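Glycoside Hydrolase (Bacteroides uniformis, PDB 5TA0) probably hydrolyses agarose chains as a glycoside hydrolase in the agarose-degrading pathway of a human intestinal symbiont. Local coordinates at residues Y414-D419 with P488-Y493; I621-P626 with G630-V635. All blocks are in the same frame, centred on the assembly; numbering follows the deposited sequence.

The two contacts follow one another along the chain, contact 1 being complete before contact 2 begins, and they share no helix, strand or sheet. In contact 1 the end of helix 411-416 rests on strand 487-495, an outermost strand of a nine-stranded mixed sheet. Contact 2 lies in the C-terminal region, where strand 619-624 of a four-stranded antiparallel sheet faces strand 631-642 of a five-stranded mixed sheet. Their centres are 42 Å apart and their nearest atoms about 25 Å, so neither touches the other. Together they illustrate how all-beta modules accompany the parallel-stranded catalytic barrel: contact 1 sets a helix end against the edge strand of a sheet, and contact 2 pairs two sheets.

Contact 1: residues Y414-D419 with P488-Y493; sequences YQLWKD and PILDVY. With EDO (1,2-ethanediol), chain O.
At the edge of the beta-sandwich sheet, Leu490 of strand 487-495 reaches the last turn of helix 411-416, meeting Gln415 and Leu416. Its CG stands anti to the backbone N (chi1 -178°), carrying the branched end toward the helix, where each methyl finds a different residue. CD2 presses on Gln415 CB at 3.4 Å, a tight approach, while CD1 lies 4.1 Å from Leu416 CD1. No hydrogen bond spans the two segments. Beyond CG, the Gln415 chain is extended, and its NE2 is hydrogen-bonded to Tyr77 OH. Trp417 leaves helical geometry, and Arg476 of the adjoining strand 472-481 bonds the carbonyls of Leu416 and Lys418 and makes a salt bridge to Asp419, tying the chain after the helix to the same sheet. Tyr414 points away from the strand; its hydroxyl bonds to the carbonyl of Asn50 and also accepts a hydrogen bond from a 1,2-ethanediol, probably from the crystallisation liquor. A phenylalanine in place of Tyr414 would probably leave that carbonyl without its donor and the ethanediol without this acceptor. The diol's O1 lies 3.0 Å from Tyr414 OH, oblique to the phenol ring.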
ATOM      1  N   TYR A 414      -9.286   1.998  12.905  1.00  8.07           N
ATOM      2  CA  TYR A 414      -8.883   0.887  13.767  1.00  8.44           C
ATOM      3  C   TYR A 414     -10.069   0.313  14.541  1.00  8.73           C
ATOM      4  O   TYR A 414     -10.098  -0.871  14.839  1.00  9.38           O
ATOM      5  CB  TYR A 414      -7.690   1.300  14.664  1.00  8.20           C
ATOM      6  CG  TYR A 414      -6.550   1.764  13.791  1.00  8.16           C
ATOM      7  CD1 TYR A 414      -6.373   3.110  13.475  1.00  8.30           C
ATOM      8  CD2 TYR A 414      -5.709   0.844  13.183  1.00  8.20           C
ATOM      9  CE1 TYR A 414      -5.364   3.521  12.611  1.00  8.51           C
ATOM     10  CE2 TYR A 414      -4.689   1.226  12.318  1.00  7.96           C
ATOM     11  CZ  TYR A 414      -4.521   2.572  12.020  1.00  8.13           C
ATOM     12  OH  TYR A 414      -3.563   3.003  11.124  1.00  8.11           O
ATOM     13  N   GLN A 415     -11.073   1.151  14.821  1.00  8.92           N
ATOM     14  CA  GLN A 415     -12.320   0.689  15.393  1.00  9.22           C
ATOM     15  C   GLN A 415     -13.086  -0.169  14.388  1.00  9.20           C
ATOM     16  O   GLN A 415     -13.615  -1.244  14.726  1.00 10.11           O
ATOM     17  CB  GLN A 415     -13.166   1.886  15.874  1.00  9.53           C
ATOM     18  CG  GLN A 415     -12.543   2.561  17.073  1.00 10.33           C
ATOM     19  CD  GLN A 415     -13.100   3.924  17.404  1.00 11.44           C
ATOM     20  OE1 GLN A 415     -13.611   4.643  16.557  1.00 12.13           O
ATOM     21  NE2 GLN A 415     -12.945   4.298  18.664  1.00 12.90           N
ATOM     22  N   LEU A 416     -13.105   0.252  13.140  1.00  8.83           N
ATOM     23  CA  LEU A 416     -13.799  -0.487  12.095  1.00  8.67           C
ATOM     24  C   LEU A 416     -13.202  -1.879  11.895  1.00  8.70           C
ATOM     25  O   LEU A 416     -13.941  -2.851  11.742  1.00  9.01           O
ATOM     26  CB  LEU A 416     -13.766   0.296  10.783  1.00  8.74           C
ATOM     27  CG  LEU A 416     -14.356  -0.326   9.527  1.00  8.69           C
ATOM     28  CD1 LEU A 416     -15.855  -0.510   9.665  1.00  8.73           C
ATOM     29  CD2 LEU A 416     -14.027   0.533   8.321  1.00  8.80           C
ATOM     30  N   TRP A 417     -11.870  -1.950  11.884  1.00  8.41           N
ATOM     31  CA  TRP A 417     -11.157  -3.204  11.601  1.00  8.17           C
ATOM     32  C   TRP A 417     -10.829  -4.004  12.859  1.00  8.81           C
ATOM     33  O   TRP A 417     -10.130  -5.015  12.794  1.00  8.58           O
ATOM     34  CB  TRP A 417      -9.872  -2.898  10.787  1.00  8.13           C
ATOM     35  CG  TRP A 417     -10.187  -2.553   9.360  1.00  7.88           C
ATOM     36  CD1 TRP A 417     -10.495  -1.298   8.851  1.00  7.81           C
ATOM     37  CD2 TRP A 417     -10.271  -3.453   8.243  1.00  7.75           C
ATOM     38  NE1 TRP A 417     -10.764  -1.387   7.523  1.00  7.97           N
ATOM     39  CE2 TRP A 417     -10.637  -2.695   7.121  1.00  7.72           C
ATOM     40  CE3 TRP A 417     -10.069  -4.830   8.083  1.00  7.59           C
ATOM     41  CZ2 TRP A 417     -10.787  -3.268   5.849  1.00  7.95           C
ATOM     42  CZ3 TRP A 417     -10.203  -5.383   6.826  1.00  7.97           C
ATOM     43  CH2 TRP A 417     -10.566  -4.622   5.735  1.00  7.80           C
ATOM     44  N   LYS A 418     -11.318  -3.583  14.027  1.00  8.83           N
ATOM     45  CA  LYS A 418     -11.057  -4.297  15.284  1.00  9.73           C
ATOM     46  C   LYS A 418     -11.507  -5.768  15.144  1.00  9.90           C
ATOM     47  O   LYS A 418     -12.544  -6.057  14.547  1.00  9.93           O
ATOM     48  CB  LYS A 418     -11.782  -3.608  16.451  1.00 11.05           C
ATOM     49  CG  LYS A 418     -11.349  -4.063  17.819  1.00 12.44           C
ATOM     50  CD  LYS A 418     -12.171  -3.400  18.911  1.00 14.26           C
ATOM     51  CE  LYS A 418     -11.638  -3.667  20.301  1.00 17.19           C
ATOM     52  NZ  LYS A 418     -11.764  -5.095  20.709  1.00 19.55           N
ATOM     53  N   ASP A 419     -10.674  -6.678  15.644  1.00  9.70           N
ATOM     54  CA  ASP A 419     -10.983  -8.107  15.695  1.00 10.44           C
ATOM     55  C   ASP A 419     -10.808  -8.846  14.378  1.00 10.81           C
ATOM     56  O   ASP A 419     -10.731 -10.077  14.401  1.00 12.18           O
ATOM     57  CB  ASP A 419     -12.399  -8.411  16.238  1.00 11.42           C
ATOM     58  CG  ASP A 419     -12.730  -7.658  17.494  1.00 12.27           C
ATOM     59  OD1 ASP A 419     -11.986  -7.819  18.470  1.00 13.28           O
ATOM     60  OD2 ASP A 419     -13.737  -6.903  17.497  1.00 13.91           O
ATOM     61  N   PRO A 488     -17.199  12.205   9.736  1.00 10.63           N
ATOM     62  CA  PRO A 488     -17.335  10.768   9.612  1.00 10.38           C
ATOM     63  C   PRO A 488     -18.090  10.180  10.790  1.00 10.68           C
ATOM     64  O   PRO A 488     -17.921  10.604  11.936  1.00 10.96           O
ATOM     65  CB  PRO A 488     -15.874  10.288   9.591  1.00 10.29           C
ATOM     66  CG  PRO A 488     -15.156  11.287  10.420  1.00 10.55           C
ATOM     67  CD  PRO A 488     -15.840  12.606  10.127  1.00 10.62           C
ATOM     68  N   ILE A 489     -18.897   9.171  10.487  1.00 11.08           N
ATOM     69  CA  ILE A 489     -19.672   8.439  11.476  1.00 11.47           C
ATOM     70  C   ILE A 489     -19.278   6.968  11.382  1.00 11.22           C
ATOM     71  O   ILE A 489     -19.197   6.430  10.281  1.00 10.92           O
ATOM     72  CB  ILE A 489     -21.189   8.569  11.187  1.00 12.42           C
ATOM     73  CG1 ILE A 489     -21.632  10.035  11.267  1.00 13.36           C
ATOM     74  CG2 ILE A 489     -22.010   7.674  12.115  1.00 12.78           C
ATOM     75  CD1 ILE A 489     -21.524  10.665  12.625  1.00 13.84           C
ATOM     76  N   LEU A 490     -19.037   6.356  12.539  1.00 11.20           N
ATOM     77  CA  LEU A 490     -18.913   4.904  12.650  1.00 11.56           C
ATOM     78  C   LEU A 490     -20.128   4.382  13.402  1.00 11.53           C
ATOM     79  O   LEU A 490     -20.177   4.447  14.634  1.00 12.09           O
ATOM     80  CB  LEU A 490     -17.619   4.501  13.373  1.00 11.35           C
ATOM     81  CG  LEU A 490     -17.382   2.981  13.495  1.00 11.52           C
ATOM     82  CD1 LEU A 490     -17.429   2.293  12.134  1.00 11.74           C
ATOM     83  CD2 LEU A 490     -16.030   2.757  14.172  1.00 12.42           C
ATOM     84  N   ASP A 491     -21.107   3.890  12.648  0.65 12.05           N
ATOM     85  CA  ASP A 491     -22.316   3.293  13.233  0.65 12.43           C
ATOM     86  C   ASP A 491     -22.055   1.826  13.522  0.65 12.49           C
ATOM     87  O   ASP A 491     -21.721   1.080  12.597  0.65 12.32           O
ATOM     88  CB  ASP A 491     -23.490   3.339  12.251  0.65 13.15           C
ATOM     89  CG  ASP A 491     -24.260   4.634  12.270  0.65 13.58           C
ATOM     90  OD1 ASP A 491     -24.177   5.417  13.235  0.65 14.70           O
ATOM     91  OD2 ASP A 491     -24.978   4.840  11.276  0.65 14.62           O
ATOM     92  N   VAL A 492     -22.289   1.417  14.766  1.00 12.85           N
ATOM     93  CA  VAL A 492     -22.067   0.024  15.214  1.00 13.09           C
ATOM     94  C   VAL A 492     -23.357  -0.418  15.886  1.00 14.74           C
ATOM     95  O   VAL A 492     -23.784   0.209  16.864  1.00 16.51           O
ATOM     96  CB  VAL A 492     -20.875  -0.084  16.188  1.00 13.50           C
ATOM     97  CG1 VAL A 492     -20.667  -1.530  16.652  1.00 14.02           C
ATOM     98  CG2 VAL A 492     -19.605   0.462  15.536  1.00 13.71           C
ATOM     99  N   TYR A 493     -23.974  -1.467  15.372  1.00 15.14           N
ATOM    100  CA  TYR A 493     -25.260  -1.908  15.932  1.00 16.03           C
ATOM    101  C   TYR A 493     -25.487  -3.373  15.685  1.00 17.38           C
ATOM    102  O   TYR A 493     -24.907  -3.961  14.778  1.00 16.14           O
ATOM    103  CB  TYR A 493     -26.417  -1.082  15.366  1.00 16.64           C
ATOM    104  CG  TYR A 493     -26.630  -1.173  13.879  1.00 15.99           C
ATOM    105  CD1 TYR A 493     -25.972  -0.306  13.013  1.00 16.21           C
ATOM    106  CD2 TYR A 493     -27.484  -2.127  13.323  1.00 16.35           C
ATOM    107  CE1 TYR A 493     -26.174  -0.373  11.652  1.00 16.96           C
ATOM    108  CE2 TYR A 493     -27.690  -2.205  11.962  1.00 16.42           C
ATOM    109  CZ  TYR A 493     -27.046  -1.314  11.125  1.00 16.97           C
ATOM    110  OH  TYR A 493     -27.244  -1.406   9.781  1.00 19.67           O
TER
HETATM  111  C1  EDO O 712      -5.455   5.465   9.416  1.00 21.36           C
HETATM  112  O1  EDO O 712      -5.371   4.136   8.998  1.00 20.26           O
HETATM  113  C2  EDO O 712      -6.520   6.053   8.523  1.00 20.45           C
HETATM  114  O2  EDO O 712      -5.806   6.590   7.414  1.00 18.30           O

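Contact 2: residues I621-P626 with G630-V635; sequences ISLKFP and GHVSTV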
ATOM      1  N   ILE A 621      -4.637 -14.000 -26.616  1.00 14.47           N
ATOM      2  CA  ILE A 621      -5.580 -12.944 -26.297  1.00 15.32           C
ATOM      3  C   ILE A 621      -5.349 -11.826 -27.310  1.00 15.98           C
ATOM      4  O   ILE A 621      -4.255 -11.253 -27.345  1.00 17.61           O
ATOM      5  CB  ILE A 621      -5.375 -12.454 -24.847  1.00 15.85           C
ATOM      6  CG1 ILE A 621      -5.763 -13.583 -23.869  1.00 16.77           C
ATOM      7  CG2 ILE A 621      -6.178 -11.179 -24.602  1.00 16.77           C
ATOM      8  CD1 ILE A 621      -5.263 -13.425 -22.439  1.00 17.54           C
ATOM      9  N   SER A 622      -6.360 -11.546 -28.140  1.00 16.61           N
ATOM     10  CA  SER A 622      -6.255 -10.584 -29.235  1.00 18.01           C
ATOM     11  C   SER A 622      -7.150  -9.387 -28.952  1.00 16.70           C
ATOM     12  O   SER A 622      -8.306  -9.554 -28.598  1.00 16.70           O
ATOM     13  CB  SER A 622      -6.663 -11.288 -30.539  1.00 19.90           C
ATOM     14  OG  SER A 622      -7.050 -10.393 -31.547  1.00 23.77           O
ATOM     15  N   LEU A 623      -6.604  -8.187 -29.133  1.00 15.64           N
ATOM     16  CA  LEU A 623      -7.340  -6.938 -28.963  1.00 16.30           C
ATOM     17  C   LEU A 623      -7.308  -6.124 -30.240  1.00 16.35           C
ATOM     18  O   LEU A 623      -6.273  -6.007 -30.867  1.00 16.70           O
ATOM     19  CB  LEU A 623      -6.731  -6.097 -27.847  1.00 16.98           C
ATOM     20  CG  LEU A 623      -6.770  -6.692 -26.446  1.00 18.60           C
ATOM     21  CD1 LEU A 623      -5.914  -5.844 -25.527  1.00 20.01           C
ATOM     22  CD2 LEU A 623      -8.187  -6.749 -25.929  1.00 19.37           C
ATOM     23  N   LYS A 624      -8.446  -5.555 -30.611  1.00 16.50           N
ATOM     24  CA  LYS A 624      -8.503  -4.665 -31.774  1.00 17.23           C
ATOM     25  C   LYS A 624      -9.346  -3.458 -31.445  1.00 14.91           C
ATOM     26  O   LYS A 624     -10.522  -3.591 -31.144  1.00 15.46           O
ATOM     27  CB  LYS A 624      -9.069  -5.381 -33.004  1.00 19.13           C
ATOM     28  CG  LYS A 624      -9.001  -4.526 -34.263  1.00 20.27           C
ATOM     29  CD  LYS A 624      -9.702  -5.193 -35.437  1.00 22.13           C
ATOM     30  CE  LYS A 624      -8.943  -6.385 -35.932  1.00 24.22           C
ATOM     31  NZ  LYS A 624      -9.502  -6.817 -37.241  1.00 26.69           N
ATOM     32  N   PHE A 625      -8.730  -2.282 -31.528  1.00 15.15           N
ATOM     33  CA  PHE A 625      -9.402  -1.027 -31.229  1.00 15.43           C
ATOM     34  C   PHE A 625      -9.828  -0.345 -32.527  1.00 16.25           C
ATOM     35  O   PHE A 625      -9.161  -0.526 -33.548  1.00 17.04           O
ATOM     36  CB  PHE A 625      -8.454  -0.102 -30.462  1.00 14.94           C
ATOM     37  CG  PHE A 625      -8.117  -0.585 -29.066  1.00 14.67           C
ATOM     38  CD1 PHE A 625      -8.817  -0.108 -27.961  1.00 14.35           C
ATOM     39  CD2 PHE A 625      -7.111  -1.519 -28.869  1.00 14.77           C
ATOM     40  CE1 PHE A 625      -8.495  -0.545 -26.668  1.00 14.16           C
ATOM     41  CE2 PHE A 625      -6.800  -1.970 -27.581  1.00 14.66           C
ATOM     42  CZ  PHE A 625      -7.500  -1.487 -26.499  1.00 14.23           C
ATOM     43  N   PRO A 626     -10.909   0.457 -32.464  1.00 17.13           N
ATOM     44  CA  PRO A 626     -11.410   1.178 -33.653  1.00 17.90           C
ATOM     45  C   PRO A 626     -10.680   2.495 -33.943  1.00 18.91           C
ATOM     46  O   PRO A 626     -10.923   3.110 -34.991  1.00 20.58           O
ATOM     47  CB  PRO A 626     -12.856   1.465 -33.279  1.00 18.38           C
ATOM     48  CG  PRO A 626     -12.826   1.661 -31.800  1.00 18.56           C
ATOM     49  CD  PRO A 626     -11.835   0.616 -31.330  1.00 17.49           C
ATOM     50  N   GLY A 630      -2.432   5.681 -27.772  1.00 13.05           N
ATOM     51  CA  GLY A 630      -2.297   5.073 -26.453  1.00 12.65           C
ATOM     52  C   GLY A 630      -1.674   3.691 -26.524  1.00 12.22           C
ATOM     53  O   GLY A 630      -1.162   3.250 -27.550  1.00 13.08           O
ATOM     54  N   HIS A 631      -1.751   2.996 -25.390  1.00 11.41           N
ATOM     55  CA  HIS A 631      -1.110   1.697 -25.229  1.00 11.06           C
ATOM     56  C   HIS A 631      -1.969   0.724 -24.471  1.00 10.59           C
ATOM     57  O   HIS A 631      -2.777   1.117 -23.623  1.00 10.57           O
ATOM     58  CB  HIS A 631       0.190   1.835 -24.423  1.00 11.04           C
ATOM     59  CG  HIS A 631       1.279   2.595 -25.110  1.00 12.05           C
ATOM     60  ND1 HIS A 631       1.317   3.974 -25.147  1.00 12.53           N
ATOM     61  CD2 HIS A 631       2.390   2.170 -25.748  1.00 12.60           C
ATOM     62  CE1 HIS A 631       2.405   4.359 -25.793  1.00 12.75           C
ATOM     63  NE2 HIS A 631       3.066   3.290 -26.180  1.00 13.58           N
ATOM     64  N   VAL A 632      -1.766  -0.547 -24.776  1.00 10.41           N
ATOM     65  CA  VAL A 632      -2.100  -1.629 -23.837  1.00  9.94           C
ATOM     66  C   VAL A 632      -0.848  -1.820 -22.987  1.00  9.52           C
ATOM     67  O   VAL A 632       0.195  -2.223 -23.494  1.00  9.90           O
ATOM     68  CB  VAL A 632      -2.447  -2.932 -24.573  1.00 10.44           C
ATOM     69  CG1 VAL A 632      -2.769  -4.032 -23.578  1.00 11.13           C
ATOM     70  CG2 VAL A 632      -3.605  -2.704 -25.547  1.00 10.84           C
ATOM     71  N   SER A 633      -0.947  -1.470 -21.696  1.00  9.01           N
ATOM     72  CA  SER A 633       0.198  -1.560 -20.798  1.00  8.82           C
ATOM     73  C   SER A 633       0.501  -3.016 -20.431  1.00  8.28           C
ATOM     74  O   SER A 633       1.634  -3.457 -20.546  1.00  8.28           O
ATOM     75  CB  SER A 633      -0.011  -0.710 -19.546  1.00  9.11           C
ATOM     76  OG  SER A 633      -1.233  -1.004 -18.935  1.00  8.80           O
ATOM     77  N   THR A 634      -0.534  -3.748 -20.008  1.00  8.12           N
ATOM     78  CA  THR A 634      -0.388  -5.147 -19.591  1.00  8.64           C
ATOM     79  C   THR A 634      -1.637  -5.932 -19.927  1.00  8.22           C
ATOM     80  O   THR A 634      -2.745  -5.385 -19.937  1.00  8.48           O
ATOM     81  CB  THR A 634      -0.127  -5.285 -18.064  1.00  8.69           C
ATOM     82  OG1 THR A 634      -1.205  -4.713 -17.334  1.00  9.37           O
ATOM     83  CG2 THR A 634       1.179  -4.635 -17.656  1.00  9.00           C
ATOM     84  N   VAL A 635      -1.440  -7.227 -20.161  1.00  8.42           N
ATOM     85  CA  VAL A 635      -2.508  -8.208 -20.180  1.00  8.87           C
ATOM     86  C   VAL A 635      -2.095  -9.333 -19.253  1.00  8.62           C
ATOM     87  O   VAL A 635      -1.062  -9.959 -19.456  1.00  8.87           O
ATOM     88  CB  VAL A 635      -2.788  -8.733 -21.599  1.00  9.18           C
ATOM     89  CG1 VAL A 635      -3.885  -9.780 -21.554  1.00  9.68           C
ATOM     90  CG2 VAL A 635      -3.165  -7.574 -22.522  1.00  9.54           C
TER
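The phenyl ring of Phe625 meets Val632 obliquely: the CG2 methyl of the valine lies 3.9 Å from CE2 and 4.2 Å from CZ. Leu566, Arg568, Ile539 and Pro576 also touch this phenyl group, so the ring is buried among side chains from strand 558-568 and nearby loops. The other flat group, the imidazole of His631, belongs to a side chain that leaves its strand away from Phe625 and meets the ring of Phe257, with the two planes steeply inclined. Val632 serves two partners at once: its CG2 is also 3.9 Å from Leu623 CD1, and its CG1 is 4.1 Å from that same methyl. With CG1 anti to the backbone N (chi1 179°), both branches of the valine are presented to the leucine. The setting is a beta-sandwich interface, two sheets packed face to face. Strand segments 621-624 and 631-635 run nearly antiparallel, at 157°, with axes 10.4 Å apart, and only apolar side chains bridge them. On strand 619-624 the inward residues are two apart, Ile621 and Leu623, and Phe625 continues the spacing just beyond its end. Across from them the inward valines are three apart, because Ser633 between them takes a helical backbone conformation (psi -50°) that breaks the extended course. Val635 therefore faces inward as well. Its CG2 comes within 4.4 Å of Leu623 CD1. The side chains of Ile621 and Val635 slide by one another, pointing opposite ways, and Val635 CG1 touches both Ile621 branches, 4.0 Å from CD1 and 4.1 Å from CG2.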